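PDB 6BZN: halogenase PltM from Pseudomonas fluorescens, which halogenates phenolic compounds with unusual versatility toward substrate and halide, as a flavoprotein that binds FAD. Local coordinates for residues S101-A113 / H125-F139. Sequence-based numbering, arbitrary orientation.
Sequences SSACGIKLGFSFA and HLVAPPLKVPEAHLF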
ATOM      1  N   SER A 101     -17.791   2.193  14.326  1.00 12.88           N
ATOM      2  CA  SER A 101     -17.258   0.989  14.958  1.00 12.97           C
ATOM      3  C   SER A 101     -17.054  -0.182  13.976  1.00 13.13           C
ATOM      4  O   SER A 101     -16.307  -1.112  14.286  1.00 13.67           O
ATOM      5  CB  SER A 101     -18.129   0.556  16.137  1.00 13.43           C
ATOM      6  OG  SER A 101     -19.463   0.311  15.732  1.00 13.48           O
ATOM      7  N   SER A 102     -17.695  -0.148  12.810  1.00 12.50           N
ATOM      8  CA  SER A 102     -17.454  -1.172  11.799  1.00 12.25           C
ATOM      9  C   SER A 102     -16.313  -0.815  10.828  1.00 12.09           C
ATOM     10  O   SER A 102     -15.983  -1.616   9.948  1.00 12.10           O
ATOM     11  CB  SER A 102     -18.737  -1.444  11.028  1.00 12.76           C
ATOM     12  OG  SER A 102     -19.727  -2.024  11.871  1.00 12.69           O
ATOM     13  N   ALA A 103     -15.684   0.348  11.004  1.00 12.00           N
ATOM     14  CA  ALA A 103     -14.802   0.900   9.962  1.00 12.33           C
ATOM     15  C   ALA A 103     -13.376   0.340   9.938  1.00 12.48           C
ATOM     16  O   ALA A 103     -12.648   0.563   8.970  1.00 12.31           O
ATOM     17  CB  ALA A 103     -14.779   2.419  10.057  1.00 12.17           C
ATOM     18  N   CYS A 104     -12.981  -0.390  10.978  1.00 12.54           N
ATOM     19  CA  CYS A 104     -11.673  -1.022  10.972  1.00 12.95           C
ATOM     20  C   CYS A 104     -11.549  -2.194  11.918  1.00 13.06           C
ATOM     21  O   CYS A 104     -12.349  -2.380  12.850  1.00 12.84           O
ATOM     22  CB  CYS A 104     -10.565  -0.016  11.285  1.00 13.08           C
ATOM     23  SG  CYS A 104     -10.532   0.529  13.001  1.00 14.31           S
ATOM     24  N   GLY A 105     -10.560  -3.015  11.608  1.00 13.16           N
ATOM     25  CA  GLY A 105      -9.964  -3.929  12.551  1.00 13.67           C
ATOM     26  C   GLY A 105      -8.639  -3.349  13.031  1.00 14.00           C
ATOM     27  O   GLY A 105      -8.265  -2.219  12.696  1.00 13.52           O
ATOM     28  N   ILE A 106      -7.912  -4.160  13.779  1.00 15.00           N
ATOM     29  CA  ILE A 106      -6.644  -3.748  14.381  1.00 16.49           C
ATOM     30  C   ILE A 106      -5.490  -4.593  13.862  1.00 16.38           C
ATOM     31  O   ILE A 106      -5.679  -5.742  13.466  1.00 15.91           O
ATOM     32  CB  ILE A 106      -6.744  -3.825  15.922  1.00 17.96           C
ATOM     33  CG1 ILE A 106      -5.659  -3.015  16.590  1.00 19.30           C
ATOM     34  CG2 ILE A 106      -6.733  -5.261  16.426  1.00 18.24           C
ATOM     35  CD1 ILE A 106      -5.941  -2.752  18.058  1.00 19.95           C
ATOM     36  N   LYS A 107      -4.300  -4.008  13.831  1.00 16.67           N
ATOM     37  CA  LYS A 107      -3.091  -4.797  13.609  1.00 17.83           C
ATOM     38  C   LYS A 107      -1.957  -4.330  14.494  1.00 17.07           C
ATOM     39  O   LYS A 107      -1.694  -3.127  14.631  1.00 16.16           O
ATOM     40  CB  LYS A 107      -2.663  -4.821  12.138  1.00 19.15           C
ATOM     41  CG  LYS A 107      -2.493  -3.456  11.510  1.00 20.07           C
ATOM     42  CD  LYS A 107      -1.802  -3.507  10.142  1.00 21.15           C
ATOM     43  CE  LYS A 107      -0.329  -3.896  10.190  1.00 22.41           C
ATOM     44  NZ  LYS A 107       0.624  -2.765  10.042  1.00 24.19           N
ATOM     45  N   LEU A 108      -1.279  -5.308  15.079  1.00 17.04           N
ATOM     46  CA  LEU A 108      -0.134  -5.056  15.935  1.00 18.29           C
ATOM     47  C   LEU A 108       1.165  -5.399  15.228  1.00 18.66           C
ATOM     48  O   LEU A 108       2.238  -5.326  15.844  1.00 18.92           O
ATOM     49  CB  LEU A 108      -0.281  -5.861  17.217  1.00 19.45           C
ATOM     50  CG  LEU A 108      -1.563  -5.566  17.991  1.00 20.80           C
ATOM     51  CD1 LEU A 108      -1.697  -6.504  19.189  1.00 21.63           C
ATOM     52  CD2 LEU A 108      -1.610  -4.111  18.425  1.00 22.32           C
ATOM     53  N   GLY A 109       1.069  -5.753  13.943  1.00 17.29           N
ATOM     54  CA  GLY A 109       2.227  -6.043  13.116  1.00 17.92           C
ATOM     55  C   GLY A 109       1.866  -6.876  11.901  1.00 17.60           C
ATOM     56  O   GLY A 109       0.699  -7.204  11.684  1.00 16.91           O
ATOM     57  N   PHE A 110       2.881  -7.174  11.102  1.00 17.34           N
ATOM     58  CA  PHE A 110       2.784  -8.133   9.996  1.00 17.48           C
ATOM     59  C   PHE A 110       3.289  -9.474  10.518  1.00 17.18           C
ATOM     60  O   PHE A 110       4.324  -9.522  11.175  1.00 18.23           O
ATOM     61  CB  PHE A 110       3.658  -7.710   8.803  1.00 18.19           C
ATOM     62  CG  PHE A 110       3.080  -6.605   7.911  1.00 18.98           C
ATOM     63  CD1 PHE A 110       1.771  -6.130   8.029  1.00 19.72           C
ATOM     64  CD2 PHE A 110       3.861  -6.088   6.882  1.00 19.54           C
ATOM     65  CE1 PHE A 110       1.282  -5.147   7.161  1.00 20.23           C
ATOM     66  CE2 PHE A 110       3.379  -5.089   6.027  1.00 19.23           C
ATOM     67  CZ  PHE A 110       2.086  -4.627   6.162  1.00 19.02           C
ATOM     68  N   SER A 111       2.568 -10.554  10.239  1.00 15.16           N
ATOM     69  CA  SER A 111       3.026 -11.890  10.580  1.00 14.57           C
ATOM     70  C   SER A 111       3.073 -12.743   9.318  1.00 13.94           C
ATOM     71  O   SER A 111       2.288 -12.542   8.375  1.00 12.45           O
ATOM     72  CB  SER A 111       2.127 -12.535  11.630  1.00 14.94           C
ATOM     73  OG  SER A 111       0.805 -12.671  11.156  1.00 16.01           O
ATOM     74  N   PHE A 112       4.013 -13.684   9.310  1.00 13.14           N
ATOM     75  CA  PHE A 112       4.262 -14.536   8.157  1.00 13.23           C
ATOM     76  C   PHE A 112       4.378 -15.968   8.631  1.00 13.95           C
ATOM     77  O   PHE A 112       5.184 -16.236   9.512  1.00 14.03           O
ATOM     78  CB  PHE A 112       5.551 -14.113   7.440  1.00 13.56           C
ATOM     79  CG  PHE A 112       5.536 -12.682   6.971  1.00 13.68           C
ATOM     80  CD1 PHE A 112       5.903 -11.652   7.827  1.00 13.84           C
ATOM     81  CD2 PHE A 112       5.108 -12.359   5.693  1.00 14.04           C
ATOM     82  CE1 PHE A 112       5.865 -10.334   7.405  1.00 14.28           C
ATOM     83  CE2 PHE A 112       5.060 -11.041   5.268  1.00 13.82           C
ATOM     84  CZ  PHE A 112       5.450 -10.026   6.115  1.00 13.82           C
ATOM     85  N   ALA A 113       3.570 -16.873   8.074  1.00 13.91           N
ATOM     86  CA  ALA A 113       3.641 -18.298   8.375  1.00 13.71           C
ATOM     87  C   ALA A 113       3.883 -19.042   7.077  1.00 13.69           C
ATOM     88  O   ALA A 113       3.163 -18.830   6.092  1.00 12.95           O
ATOM     89  CB  ALA A 113       2.350 -18.767   9.015  1.00 13.64           C
ATOM     90  N   HIS A 125       7.634 -22.036  11.972  1.00 16.21           N
ATOM     91  CA  HIS A 125       7.968 -21.367  10.703  1.00 15.85           C
ATOM     92  C   HIS A 125       7.177 -20.073  10.582  1.00 15.56           C
ATOM     93  O   HIS A 125       6.453 -19.876   9.593  1.00 14.53           O
ATOM     94  CB  HIS A 125       7.702 -22.305   9.521  1.00 16.20           C
ATOM     95  CG  HIS A 125       8.595 -23.498   9.495  1.00 17.39           C
ATOM     96  ND1 HIS A 125       8.311 -24.627   8.760  1.00 17.97           N
ATOM     97  CD2 HIS A 125       9.775 -23.739  10.115  1.00 18.16           C
ATOM     98  CE1 HIS A 125       9.278 -25.512   8.925  1.00 18.60           C
ATOM     99  NE2 HIS A 125      10.183 -24.992   9.733  1.00 18.40           N
ATOM    100  N   LEU A 126       7.363 -19.205  11.590  1.00 15.74           N
ATOM    101  CA  LEU A 126       6.691 -17.911  11.733  1.00 15.74           C
ATOM    102  C   LEU A 126       7.698 -16.792  12.008  1.00 15.43           C
ATOM    103  O   LEU A 126       8.666 -16.992  12.740  1.00 14.15           O
ATOM    104  CB  LEU A 126       5.729 -17.928  12.933  1.00 17.63           C
ATOM    105  CG  LEU A 126       4.280 -18.349  12.758  1.00 19.67           C
ATOM    106  CD1 LEU A 126       4.182 -19.680  12.044  1.00 20.98           C
ATOM    107  CD2 LEU A 126       3.608 -18.405  14.132  1.00 20.48           C
ATOM    108  N   VAL A 127       7.455 -15.616  11.444  1.00 13.99           N
ATOM    109  CA  VAL A 127       8.099 -14.387  11.905  1.00 14.28           C
ATOM    110  C   VAL A 127       7.009 -13.333  12.063  1.00 15.16           C
ATOM    111  O   VAL A 127       6.042 -13.307  11.293  1.00 15.19           O
ATOM    112  CB  VAL A 127       9.240 -13.866  10.982  1.00 14.08           C
ATOM    113  CG1 VAL A 127      10.414 -14.830  10.965  1.00 14.05           C
ATOM    114  CG2 VAL A 127       8.763 -13.605   9.557  1.00 14.24           C
ATOM    115  N   ALA A 128       7.156 -12.483  13.068  1.00 15.21           N
ATOM    116  CA  ALA A 128       6.188 -11.417  13.305  1.00 15.66           C
ATOM    117  C   ALA A 128       6.839 -10.308  14.120  1.00 16.03           C
ATOM    118  O   ALA A 128       6.874 -10.388  15.337  1.00 16.16           O
ATOM    119  CB  ALA A 128       4.949 -11.959  14.018  1.00 15.76           C
ATOM    120  N   PRO A 129       7.378  -9.279  13.448  1.00 16.36           N
ATOM    121  CA  PRO A 129       7.955  -8.174  14.205  1.00 16.87           C
ATOM    122  C   PRO A 129       6.858  -7.219  14.662  1.00 17.45           C
ATOM    123  O   PRO A 129       6.191  -6.644  13.821  1.00 18.23           O
ATOM    124  CB  PRO A 129       8.905  -7.510  13.208  1.00 16.92           C
ATOM    125  CG  PRO A 129       8.424  -7.922  11.845  1.00 16.66           C
ATOM    126  CD  PRO A 129       7.594  -9.155  11.994  1.00 16.55           C
ATOM    127  N   PRO A 130       6.651  -7.060  15.983  1.00 18.07           N
ATOM    128  CA  PRO A 130       5.509  -6.259  16.412  1.00 18.50           C
ATOM    129  C   PRO A 130       5.705  -4.748  16.340  1.00 19.70           C
ATOM    130  O   PRO A 130       6.839  -4.249  16.382  1.00 19.68           O
ATOM    131  CB  PRO A 130       5.282  -6.703  17.862  1.00 19.18           C
ATOM    132  CG  PRO A 130       6.539  -7.316  18.311  1.00 18.91           C
ATOM    133  CD  PRO A 130       7.369  -7.670  17.123  1.00 18.38           C
ATOM    134  N   LEU A 131       4.594  -4.037  16.233  1.00 20.41           N
ATOM    135  CA  LEU A 131       4.571  -2.579  16.336  1.00 23.90           C
ATOM    136  C   LEU A 131       4.534  -2.190  17.812  1.00 26.50           C
ATOM    137  O   LEU A 131       4.182  -3.002  18.665  1.00 28.14           O
ATOM    138  CB  LEU A 131       3.318  -2.024  15.650  1.00 23.68           C
ATOM    139  CG  LEU A 131       3.093  -2.429  14.190  1.00 23.68           C
ATOM    140  CD1 LEU A 131       1.687  -2.063  13.755  1.00 24.64           C
ATOM    141  CD2 LEU A 131       4.140  -1.794  13.287  1.00 25.04           C
ATOM    142  N   LYS A 132       4.871  -0.946  18.098  1.00 31.78           N
ATOM    143  CA  LYS A 132       4.672  -0.389  19.443  1.00 37.35           C
ATOM    144  C   LYS A 132       3.245   0.146  19.572  1.00 35.85           C
ATOM    145  O   LYS A 132       2.575  -0.131  20.576  1.00 39.11           O
ATOM    146  CB  LYS A 132       5.690   0.720  19.736  1.00 42.36           C
ATOM    147  CG  LYS A 132       6.147   0.780  21.192  1.00 46.65           C
ATOM    148  CD  LYS A 132       7.167  -0.306  21.514  1.00 48.50           C
ATOM    149  CE  LYS A 132       7.788  -0.100  22.890  1.00 51.26           C
ATOM    150  NZ  LYS A 132       8.964  -0.986  23.126  1.00 51.86           N
ATOM    151  N   VAL A 133       2.795   0.875  18.542  1.00 32.28           N
ATOM    152  CA  VAL A 133       1.452   1.490  18.474  1.00 29.63           C
ATOM    153  C   VAL A 133       0.562   0.705  17.485  1.00 26.35           C
ATOM    154  O   VAL A 133       1.004   0.390  16.389  1.00 23.15           O
ATOM    155  CB  VAL A 133       1.570   2.973  18.033  1.00 31.97           C
ATOM    156  CG1 VAL A 133       0.220   3.590  17.672  1.00 33.54           C
ATOM    157  CG2 VAL A 133       2.259   3.790  19.125  1.00 33.28           C
ATOM    158  N   PRO A 134      -0.700   0.403  17.859  1.00 23.95           N
ATOM    159  CA  PRO A 134      -1.557  -0.352  16.946  1.00 22.53           C
ATOM    160  C   PRO A 134      -1.880   0.421  15.660  1.00 20.87           C
ATOM    161  O   PRO A 134      -1.928   1.648  15.665  1.00 19.29           O
ATOM    162  CB  PRO A 134      -2.847  -0.573  17.752  1.00 24.07           C
ATOM    163  CG  PRO A 134      -2.496  -0.284  19.161  1.00 24.89           C
ATOM    164  CD  PRO A 134      -1.405   0.731  19.112  1.00 25.23           C
ATOM    165  N   GLU A 135      -2.070  -0.311  14.573  1.00 19.66           N
ATOM    166  CA  GLU A 135      -2.507   0.271  13.312  1.00 19.59           C
ATOM    167  C   GLU A 135      -3.795  -0.380  12.848  1.00 16.92           C
ATOM    168  O   GLU A 135      -4.277  -1.300  13.491  1.00 16.91           O
ATOM    169  CB  GLU A 135      -1.411   0.102  12.292  1.00 21.36           C
ATOM    170  CG  GLU A 135      -0.244   0.952  12.689  1.00 24.40           C
ATOM    171  CD  GLU A 135       0.969   0.720  11.857  1.00 28.26           C
ATOM    172  OE1 GLU A 135       0.918  -0.125  10.935  1.00 31.22           O
ATOM    173  OE2 GLU A 135       1.980   1.386  12.155  1.00 32.63           O
ATOM    174  N   ALA A 136      -4.352   0.127  11.747  1.00 15.75           N
ATOM    175  CA  ALA A 136      -5.684  -0.276  11.302  1.00 14.00           C
ATOM    176  C   ALA A 136      -5.666  -1.285  10.157  1.00 13.25           C
ATOM    177  O   ALA A 136      -4.797  -1.254   9.277  1.00 12.06           O
ATOM    178  CB  ALA A 136      -6.477   0.945  10.888  1.00 13.92           C
ATOM    179  N   HIS A 137      -6.665  -2.171  10.182  1.00 12.29           N
ATOM    180  CA  HIS A 137      -7.142  -2.869   9.001  1.00 11.71           C
ATOM    181  C   HIS A 137      -8.361  -2.071   8.529  1.00 11.24           C
ATOM    182  O   HIS A 137      -9.404  -2.072   9.180  1.00 10.95           O
ATOM    183  CB  HIS A 137      -7.570  -4.279   9.330  1.00 11.93           C
ATOM    184  CG  HIS A 137      -6.432  -5.216   9.557  1.00 12.12           C
ATOM    185  ND1 HIS A 137      -6.594  -6.436  10.172  1.00 12.37           N
ATOM    186  CD2 HIS A 137      -5.121  -5.125   9.230  1.00 12.08           C
ATOM    187  CE1 HIS A 137      -5.432  -7.064  10.202  1.00 12.47           C
ATOM    188  NE2 HIS A 137      -4.523  -6.288   9.638  1.00 12.00           N
ATOM    189  N   LEU A 138      -8.198  -1.390   7.402  1.00 10.95           N
ATOM    190  CA  LEU A 138      -9.163  -0.408   6.914  1.00 10.64           C
ATOM    191  C   LEU A 138     -10.297  -1.072   6.162  1.00 10.36           C
ATOM    192  O   LEU A 138     -10.056  -1.751   5.161  1.00 10.45           O
ATOM    193  CB  LEU A 138      -8.452   0.581   5.995  1.00 10.84           C
ATOM    194  CG  LEU A 138      -7.284   1.373   6.574  1.00 11.05           C
ATOM    195  CD1 LEU A 138      -6.541   2.063   5.461  1.00 11.79           C
ATOM    196  CD2 LEU A 138      -7.765   2.397   7.587  1.00 11.14           C
ATOM    197  N   PHE A 139     -11.531  -0.890   6.639  1.00 10.53           N
ATOM    198  CA  PHE A 139     -12.714  -1.368   5.944  1.00 10.26           C
ATOM    199  C   PHE A 139     -13.049  -0.266   4.965  1.00 10.45           C
ATOM    200  O   PHE A 139     -13.691   0.726   5.315  1.00 10.29           O
ATOM    201  CB  PHE A 139     -13.849  -1.655   6.941  1.00 10.46           C
ATOM    202  CG  PHE A 139     -15.055  -2.340   6.349  1.00 10.52           C
ATOM    203  CD1 PHE A 139     -14.926  -3.506   5.598  1.00 10.87           C
ATOM    204  CD2 PHE A 139     -16.345  -1.852   6.600  1.00 10.49           C
ATOM    205  CE1 PHE A 139     -16.044  -4.156   5.086  1.00 10.73           C
ATOM    206  CE2 PHE A 139     -17.466  -2.506   6.083  1.00 10.66           C
ATOM    207  CZ  PHE A 139     -17.310  -3.657   5.332  1.00 10.53           C
TER
HETATM  208  O   HOH W   1       5.423  -5.865  11.373  1.00 22.11           O
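K107 and E135 form an antiparallel hydrogen-bonded pair and meet again beyond the backbone: K107 NZ reaches E135 OE1 at 2.8 Å in a salt bridge, nearly along the C-O axis. CG of K107 sits between its backbone N and carbonyl carbon (chi1 54°), which lays it 3.4 Å from E135 O, and bends farther out carry the amine to the carboxylate. H137 crosses the lysine at about a right angle, its NE2 3.4 Å from K107 CB, while I106 O lies over one face of the imidazole near the rim. Across the corner, L131 brings CD1 within 3.9 Å of K107 NZ. Cutting K107 back to an alanine would probably leave the E135 carboxylate without its cationic mate and open a gap beside H137 CD2 and L131 CD1. Backbone bonds secure this pairing from A103 to K107; at the corner, L131 N donates almost straight to L108 O at 2.7 Å. At F110 and P129 the pairing opens, and one water accepts from F110 N and donates to P129 O; F112 and V127 then pair again, F112 CD1 3.9 Å from V127 CG2. In the second shell, A66 O also binds K107 NZ, and H137 is fixed by P262 O at ND1 and T248 OG1 at NE2. The segments thus span two sheets. In the 104-107/134-138 ladder, C104 and A136 pack on helix 92-98, and L138 adjoins R140 and L354, which bind FAD in this protein. Strand 126-131 edges the mixed sheet, V127 and P129 against helix 410-441, and its hairpin mate 109-114 lies between it and parallel strand 248-253.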